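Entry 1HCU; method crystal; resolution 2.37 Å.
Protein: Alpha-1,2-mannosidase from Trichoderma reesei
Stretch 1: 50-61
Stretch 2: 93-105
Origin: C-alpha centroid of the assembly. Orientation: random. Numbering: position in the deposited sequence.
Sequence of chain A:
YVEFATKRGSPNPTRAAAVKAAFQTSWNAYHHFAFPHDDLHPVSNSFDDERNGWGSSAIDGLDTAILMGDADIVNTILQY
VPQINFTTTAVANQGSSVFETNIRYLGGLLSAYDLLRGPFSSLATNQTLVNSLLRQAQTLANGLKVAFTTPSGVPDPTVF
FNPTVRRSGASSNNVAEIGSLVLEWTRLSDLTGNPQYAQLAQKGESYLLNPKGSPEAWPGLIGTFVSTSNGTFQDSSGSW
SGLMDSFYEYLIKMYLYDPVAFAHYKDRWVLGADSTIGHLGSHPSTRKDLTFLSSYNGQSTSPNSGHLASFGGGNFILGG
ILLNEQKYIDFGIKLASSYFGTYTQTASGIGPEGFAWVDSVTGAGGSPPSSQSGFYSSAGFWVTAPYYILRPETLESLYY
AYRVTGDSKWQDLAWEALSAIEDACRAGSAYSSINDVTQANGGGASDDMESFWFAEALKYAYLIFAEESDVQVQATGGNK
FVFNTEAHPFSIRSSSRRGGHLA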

ATOM      1  N   GLU A  50       5.424   5.343  16.514  1.00 22.78           N
ATOM      2  CA  GLU A  50       5.745   4.037  15.917  1.00 24.26           C
ATOM      3  C   GLU A  50       6.669   4.193  14.719  1.00 21.60           C
ATOM      4  O   GLU A  50       7.383   3.267  14.346  1.00 21.54           O
ATOM      5  CB  GLU A  50       4.480   3.313  15.429  1.00 27.81           C
ATOM      6  CG  GLU A  50       3.452   2.988  16.497  1.00 35.35           C
ATOM      7  CD  GLU A  50       2.245   2.221  15.941  1.00 39.54           C
ATOM      8  OE1 GLU A  50       1.640   2.677  14.938  1.00 40.50           O
ATOM      9  OE2 GLU A  50       1.899   1.163  16.511  1.00 41.35           O
ATOM     10  N   ARG A  51       6.634   5.370  14.113  1.00 20.35           N
ATOM     11  CA  ARG A  51       7.446   5.651  12.941  1.00 18.51           C
ATOM     12  C   ARG A  51       8.710   6.418  13.319  1.00 18.25           C
ATOM     13  O   ARG A  51       9.101   7.375  12.644  1.00 16.63           O
ATOM     14  CB  ARG A  51       6.615   6.451  11.934  1.00 17.88           C
ATOM     15  CG  ARG A  51       6.473   5.823  10.543  1.00 20.35           C
ATOM     16  CD  ARG A  51       5.979   4.371  10.581  1.00 18.11           C
ATOM     17  NE  ARG A  51       7.081   3.444  10.823  1.00 15.63           N
ATOM     18  CZ  ARG A  51       6.936   2.168  11.156  1.00 17.42           C
ATOM     19  NH1 ARG A  51       5.722   1.641  11.288  1.00 17.39           N
ATOM     20  NH2 ARG A  51       8.012   1.426  11.384  1.00 15.74           N
ATOM     21  N   ASN A  52       9.334   6.006  14.416  1.00 16.44           N
ATOM     22  CA  ASN A  52      10.573   6.626  14.874  1.00 17.57           C
ATOM     23  C   ASN A  52      10.480   8.116  15.245  1.00 16.71           C
ATOM     24  O   ASN A  52      11.499   8.787  15.388  1.00 14.85           O
ATOM     25  CB  ASN A  52      11.663   6.412  13.816  1.00 17.66           C
ATOM     26  CG  ASN A  52      11.906   4.944  13.531  1.00 16.47           C
ATOM     27  OD1 ASN A  52      12.329   4.198  14.407  1.00 18.29           O
ATOM     28  ND2 ASN A  52      11.621   4.520  12.308  1.00 16.00           N
ATOM     29  N   GLY A  53       9.262   8.626  15.393  1.00 16.29           N
ATOM     30  CA  GLY A  53       9.087  10.010  15.785  1.00 16.41           C
ATOM     31  C   GLY A  53       9.466  11.097  14.792  1.00 18.20           C
ATOM     32  O   GLY A  53       9.763  12.227  15.193  1.00 17.09           O
ATOM     33  N   TRP A  54       9.457  10.775  13.504  1.00 17.02           N
ATOM     34  CA  TRP A  54       9.790  11.760  12.492  1.00 16.68           C
ATOM     35  C   TRP A  54       8.558  12.524  11.989  1.00 16.59           C
ATOM     36  O   TRP A  54       8.682  13.426  11.163  1.00 18.12           O
ATOM     37  CB  TRP A  54      10.522  11.099  11.308  1.00 15.07           C
ATOM     38  CG  TRP A  54      11.956  10.721  11.615  1.00 15.15           C
ATOM     39  CD1 TRP A  54      12.896  11.499  12.245  1.00 15.91           C
ATOM     40  CD2 TRP A  54      12.614   9.489  11.285  1.00 15.37           C
ATOM     41  NE1 TRP A  54      14.093  10.825  12.328  1.00 16.89           N
ATOM     42  CE2 TRP A  54      13.951   9.591  11.747  1.00 17.14           C
ATOM     43  CE3 TRP A  54      12.207   8.310  10.645  1.00 16.21           C
ATOM     44  CZ2 TRP A  54      14.882   8.557  11.588  1.00 16.15           C
ATOM     45  CZ3 TRP A  54      13.136   7.280  10.487  1.00 16.36           C
ATOM     46  CH2 TRP A  54      14.460   7.415  10.960  1.00 16.07           C
ATOM     47  N   GLY A  55       7.374  12.177  12.488  1.00 15.89           N
ATOM     48  CA  GLY A  55       6.168  12.867  12.053  1.00 15.20           C
ATOM     49  C   GLY A  55       5.465  12.152  10.913  1.00 15.24           C
ATOM     50  O   GLY A  55       5.058  12.767   9.923  1.00 16.59           O
ATOM     51  N   SER A  56       5.319  10.845  11.073  1.00 13.67           N
ATOM     52  CA  SER A  56       4.692   9.976  10.093  1.00 16.63           C
ATOM     53  C   SER A  56       3.424  10.538   9.424  1.00 16.93           C
ATOM     54  O   SER A  56       3.405  10.750   8.209  1.00 18.34           O
ATOM     55  CB  SER A  56       4.383   8.629  10.765  1.00 15.91           C
ATOM     56  OG  SER A  56       3.997   7.655   9.818  1.00 22.14           O
ATOM     57  N   SER A  57       2.374  10.783  10.208  1.00 15.14           N
ATOM     58  CA  SER A  57       1.123  11.305   9.654  1.00 15.82           C
ATOM     59  C   SER A  57       1.271  12.597   8.849  1.00 16.15           C
ATOM     60  O   SER A  57       0.565  12.793   7.862  1.00 16.62           O
ATOM     61  CB  SER A  57       0.086  11.518  10.767  1.00 13.84           C
ATOM     62  OG  SER A  57      -0.329  10.282  11.320  1.00 11.17           O
ATOM     63  N   ALA A  58       2.175  13.479   9.256  1.00 16.01           N
ATOM     64  CA  ALA A  58       2.353  14.737   8.520  1.00 16.05           C
ATOM     65  C   ALA A  58       2.944  14.516   7.128  1.00 14.29           C
ATOM     66  O   ALA A  58       2.495  15.120   6.160  1.00 14.06           O
ATOM     67  CB  ALA A  58       3.239  15.704   9.319  1.00 15.18           C
ATOM     68  N   ILE A  59       3.943  13.644   7.029  1.00 13.50           N
ATOM     69  CA  ILE A  59       4.589  13.365   5.745  1.00 12.53           C
ATOM     70  C   ILE A  59       3.705  12.517   4.831  1.00 13.11           C
ATOM     71  O   ILE A  59       3.590  12.779   3.633  1.00 11.99           O
ATOM     72  CB  ILE A  59       5.936  12.641   5.957  1.00 12.68           C
ATOM     73  CG1 ILE A  59       6.825  13.461   6.903  1.00 11.74           C
ATOM     74  CG2 ILE A  59       6.636  12.426   4.620  1.00  9.37           C
ATOM     75  CD1 ILE A  59       7.121  14.874   6.412  1.00 13.33           C
ATOM     76  N   ASP A  60       3.078  11.505   5.415  1.00 13.69           N
ATOM     77  CA  ASP A  60       2.202  10.608   4.680  1.00 15.25           C
ATOM     78  C   ASP A  60       0.967  11.320   4.107  1.00 15.76           C
ATOM     79  O   ASP A  60       0.481  10.950   3.041  1.00 15.54           O
ATOM     80  CB  ASP A  60       1.775   9.461   5.600  1.00 18.49           C
ATOM     81  CG  ASP A  60       2.120   8.096   5.034  1.00 20.29           C
ATOM     82  OD1 ASP A  60       2.956   8.034   4.105  1.00 20.63           O
ATOM     83  OD2 ASP A  60       1.566   7.084   5.524  1.00 18.71           O
ATOM     84  N   GLY A  61       0.479  12.352   4.795  1.00 14.01           N
ATOM     85  CA  GLY A  61      -0.698  13.065   4.312  1.00 12.55           C
ATOM     86  C   GLY A  61      -0.423  14.273   3.425  1.00 12.41           C
ATOM     87  O   GLY A  61      -1.326  14.798   2.765  1.00 11.88           O
TER
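Stretch 2, residues 93-105: NQGSSVFETNIRY

Residues 93-105 pack against residues 50-61 as a strand-to-helix segment laid along a turn-to-helix segment, a mixed contact in which one buried tyrosine fills the middle and charged side chains and two waters line its flank. It illustrates a general principle: an aromatic side chain from a neighbouring helix can pack against a turn and the helix that follows it, and bind the turn's backbone through its hydroxyl.

The first stretch makes a type I' turn from Arg 51 to Trp 54, passes through Gly 55 at the N-cap position and enters a helix at Ser 56. Stretch 2 arrives as loop, runs briefly as strand at 96-97 and turns helical at Val 98. Ser 97 caps that helix, its OG accepting from Glu 100 N at 3.1 Å, and a wider pi-type turn follows at 102-105. The two helices run in broadly the same sense, their directions 48° apart and their axes 9.5 Å apart at closest approach. The backbones come near at both ends of the contact, with CA atoms 6.8 Å apart for Asn 52 and Ser 96 and 5.8 Å apart for Asp 60 and Arg 104.

Tyr 105 has the largest area covered by the other stretch. Its CA-to-CB bond points away from stretch 1, yet the end of the side chain comes back to it, and Tyr 105 OH donates a hydrogen bond to Arg 51 O at 2.9 Å. Ile 59 CG1 lies at the ring's edge, 3.8 Å from Tyr 105 CD2, while Trp 54 directs its edge toward the tyrosine face, the planes at 86° and the ring centroids 5.6 Å apart.

Beside this aromatic centre, Arg 51 reaches across the first turn of the second helix. Glu 100 CB lies over one face of its guanidinium, 3.4 Å from Arg 51 NH2. Two waters bridge the stretches: one accepts from both Arg 51 NH2 and Ser 97 N, each at 2.8 Å; the other accepts from Arg 51 NE at 2.9 Å and donates to Thr 101 OG1 at 2.8 Å.

Arg 104 brings a second guanidinium close, with Arg 51 CD over one of its faces. Their like charges are accommodated beside Glu 100, whose OE1 forms a salt bridge with Arg 104 NH1 at 2.6 Å. Asp 60 OD2 adds a long salt bridge to Arg 104 NE at 3.9 Å, purely electrostatic because the oxygen lies well out of the guanidinium plane.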

ATOM      1  N   ASN A  93      19.453   3.801  20.307  1.00 16.60           N
ATOM      2  CA  ASN A  93      19.425   2.393  19.937  1.00 17.56           C
ATOM      3  C   ASN A  93      18.047   1.939  19.468  1.00 17.63           C
ATOM      4  O   ASN A  93      17.698   0.768  19.595  1.00 18.50           O
ATOM      5  CB  ASN A  93      19.876   1.542  21.126  1.00 18.33           C
ATOM      6  CG  ASN A  93      21.287   1.887  21.586  1.00 21.64           C
ATOM      7  OD1 ASN A  93      22.248   1.759  20.826  1.00 22.03           O
ATOM      8  ND2 ASN A  93      21.416   2.328  22.833  1.00 21.82           N
ATOM      9  N   GLN A  94      17.260   2.864  18.931  1.00 16.42           N
ATOM     10  CA  GLN A  94      15.934   2.517  18.447  1.00 15.59           C
ATOM     11  C   GLN A  94      15.983   1.970  17.021  1.00 15.58           C
ATOM     12  O   GLN A  94      16.503   2.620  16.113  1.00 15.86           O
ATOM     13  CB  GLN A  94      15.010   3.730  18.483  1.00 14.87           C
ATOM     14  CG  GLN A  94      13.621   3.390  18.017  1.00 13.43           C
ATOM     15  CD  GLN A  94      12.671   4.553  18.092  1.00 13.98           C
ATOM     16  OE1 GLN A  94      12.799   5.520  17.356  1.00 15.27           O
ATOM     17  NE2 GLN A  94      11.698   4.460  18.989  1.00 14.01           N
ATOM     18  N   GLY A  95      15.423   0.782  16.826  1.00 15.21           N
ATOM     19  CA  GLY A  95      15.417   0.172  15.510  1.00 14.56           C
ATOM     20  C   GLY A  95      14.542   0.903  14.508  1.00 15.60           C
ATOM     21  O   GLY A  95      13.506   1.469  14.876  1.00 16.92           O
ATOM     22  N   SER A  96      14.957   0.900  13.242  1.00 13.84           N
ATOM     23  CA  SER A  96      14.198   1.565  12.188  1.00 13.62           C
ATOM     24  C   SER A  96      13.910   0.609  11.044  1.00 11.87           C
ATOM     25  O   SER A  96      14.832   0.012  10.488  1.00 11.75           O
ATOM     26  CB  SER A  96      14.974   2.776  11.655  1.00 13.58           C
ATOM     27  OG  SER A  96      14.380   3.281  10.464  1.00 16.25           O
ATOM     28  N   SER A  97      12.638   0.466  10.690  1.00 11.06           N
ATOM     29  CA  SER A  97      12.259  -0.421   9.588  1.00 10.17           C
ATOM     30  C   SER A  97      12.629   0.213   8.258  1.00 11.41           C
ATOM     31  O   SER A  97      12.102   1.270   7.892  1.00 11.65           O
ATOM     32  CB  SER A  97      10.751  -0.697   9.600  1.00 11.97           C
ATOM     33  OG  SER A  97      10.356  -1.440   8.450  1.00 12.47           O
ATOM     34  N   VAL A  98      13.541  -0.424   7.539  1.00 11.98           N
ATOM     35  CA  VAL A  98      13.948   0.080   6.237  1.00 12.75           C
ATOM     36  C   VAL A  98      12.704   0.198   5.344  1.00 13.42           C
ATOM     37  O   VAL A  98      12.488   1.225   4.700  1.00 13.20           O
ATOM     38  CB  VAL A  98      14.954  -0.884   5.575  1.00 13.40           C
ATOM     39  CG1 VAL A  98      15.324  -0.376   4.187  1.00 11.59           C
ATOM     40  CG2 VAL A  98      16.185  -1.030   6.463  1.00 12.06           C
ATOM     41  N   PHE A  99      11.887  -0.856   5.334  1.00 13.50           N
ATOM     42  CA  PHE A  99      10.655  -0.915   4.533  1.00 14.61           C
ATOM     43  C   PHE A  99       9.601   0.144   4.876  1.00 14.87           C
ATOM     44  O   PHE A  99       9.195   0.930   4.016  1.00 16.24           O
ATOM     45  CB  PHE A  99      10.030  -2.315   4.653  1.00 13.21           C
ATOM     46  CG  PHE A  99       8.640  -2.420   4.076  1.00 13.12           C
ATOM     47  CD1 PHE A  99       8.425  -2.327   2.702  1.00 13.47           C
ATOM     48  CD2 PHE A  99       7.542  -2.615   4.914  1.00 12.54           C
ATOM     49  CE1 PHE A  99       7.139  -2.427   2.170  1.00 12.84           C
ATOM     50  CE2 PHE A  99       6.251  -2.717   4.391  1.00 12.71           C
ATOM     51  CZ  PHE A  99       6.050  -2.623   3.015  1.00 12.69           C
ATOM     52  N   GLU A 100       9.144   0.156   6.124  1.00 16.05           N
ATOM     53  CA  GLU A 100       8.128   1.121   6.553  1.00 15.48           C
ATOM     54  C   GLU A 100       8.604   2.557   6.358  1.00 15.57           C
ATOM     55  O   GLU A 100       7.842   3.415   5.907  1.00 17.12           O
ATOM     56  CB  GLU A 100       7.773   0.911   8.030  1.00 16.70           C
ATOM     57  CG  GLU A 100       7.261  -0.483   8.400  1.00 19.84           C
ATOM     58  CD  GLU A 100       5.972  -0.860   7.677  1.00 23.25           C
ATOM     59  OE1 GLU A 100       5.209   0.049   7.289  1.00 23.75           O
ATOM     60  OE2 GLU A 100       5.712  -2.070   7.513  1.00 24.47           O
ATOM     61  N   THR A 101       9.865   2.819   6.693  1.00 12.93           N
ATOM     62  CA  THR A 101      10.418   4.162   6.559  1.00 12.55           C
ATOM     63  C   THR A 101      10.479   4.600   5.096  1.00 12.90           C
ATOM     64  O   THR A 101      10.167   5.741   4.756  1.00 12.76           O
ATOM     65  CB  THR A 101      11.840   4.235   7.170  1.00 11.83           C
ATOM     66  OG1 THR A 101      11.788   3.799   8.533  1.00 11.69           O
ATOM     67  CG2 THR A 101      12.376   5.660   7.128  1.00 11.67           C
ATOM     68  N   ASN A 102      10.867   3.670   4.234  1.00 12.61           N
ATOM     69  CA  ASN A 102      10.987   3.922   2.811  1.00  9.76           C
ATOM     70  C   ASN A 102       9.679   4.316   2.133  1.00 10.01           C
ATOM     71  O   ASN A 102       9.597   5.357   1.479  1.00 11.44           O
ATOM     72  CB  ASN A 102      11.554   2.674   2.126  1.00  9.91           C
ATOM     73  CG  ASN A 102      11.514   2.775   0.614  1.00 12.06           C
ATOM     74  OD1 ASN A 102      12.328   3.470   0.001  1.00 15.15           O
ATOM     75  ND2 ASN A 102      10.552   2.099   0.007  1.00 10.64           N
ATOM     76  N   ILE A 103       8.661   3.477   2.280  1.00 10.86           N
ATOM     77  CA  ILE A 103       7.376   3.721   1.638  1.00 12.11           C
ATOM     78  C   ILE A 103       6.633   4.960   2.145  1.00 12.86           C
ATOM     79  O   ILE A 103       5.933   5.627   1.373  1.00 11.56           O
ATOM     80  CB  ILE A 103       6.452   2.467   1.752  1.00 12.21           C
ATOM     81  CG1 ILE A 103       6.015   2.252   3.203  1.00 10.84           C
ATOM     82  CG2 ILE A 103       7.189   1.236   1.233  1.00  9.23           C
ATOM     83  CD1 ILE A 103       5.022   1.109   3.389  1.00 13.58           C
ATOM     84  N   ARG A 104       6.791   5.275   3.429  1.00 13.44           N
ATOM     85  CA  ARG A 104       6.118   6.445   4.006  1.00 14.00           C
ATOM     86  C   ARG A 104       6.900   7.750   3.847  1.00 13.54           C
ATOM     87  O   ARG A 104       6.469   8.668   3.153  1.00 14.44           O
ATOM     88  CB  ARG A 104       5.838   6.232   5.498  1.00 14.07           C
ATOM     89  CG  ARG A 104       4.758   5.220   5.830  1.00 15.93           C
ATOM     90  CD  ARG A 104       4.415   5.303   7.310  1.00 18.51           C
ATOM     91  NE  ARG A 104       3.365   4.369   7.690  1.00 23.10           N
ATOM     92  CZ  ARG A 104       3.454   3.053   7.542  1.00 25.52           C
ATOM     93  NH1 ARG A 104       4.553   2.526   7.019  1.00 23.80           N
ATOM     94  NH2 ARG A 104       2.449   2.266   7.914  1.00 25.11           N
ATOM     95  N   TYR A 105       8.053   7.828   4.498  1.00 11.66           N
ATOM     96  CA  TYR A 105       8.857   9.041   4.464  1.00 13.33           C
ATOM     97  C   TYR A 105       9.481   9.366   3.110  1.00 13.21           C
ATOM     98  O   TYR A 105       9.188  10.399   2.513  1.00 12.49           O
ATOM     99  CB  TYR A 105       9.924   8.956   5.556  1.00 11.97           C
ATOM    100  CG  TYR A 105       9.328   8.996   6.950  1.00 14.58           C
ATOM    101  CD1 TYR A 105       9.373   7.884   7.793  1.00 14.02           C
ATOM    102  CD2 TYR A 105       8.742  10.170   7.439  1.00 16.57           C
ATOM    103  CE1 TYR A 105       8.856   7.946   9.099  1.00 15.50           C
ATOM    104  CE2 TYR A 105       8.226  10.242   8.733  1.00 16.72           C
ATOM    105  CZ  TYR A 105       8.290   9.131   9.562  1.00 15.24           C
ATOM    106  OH  TYR A 105       7.834   9.234  10.861  1.00 13.51           O
TER
HETATM  107  O   HOH W   1      10.691   1.880  12.157  1.00 11.39           O
HETATM  108  O   HOH W   2       9.749   4.517  10.248  1.00 13.29           O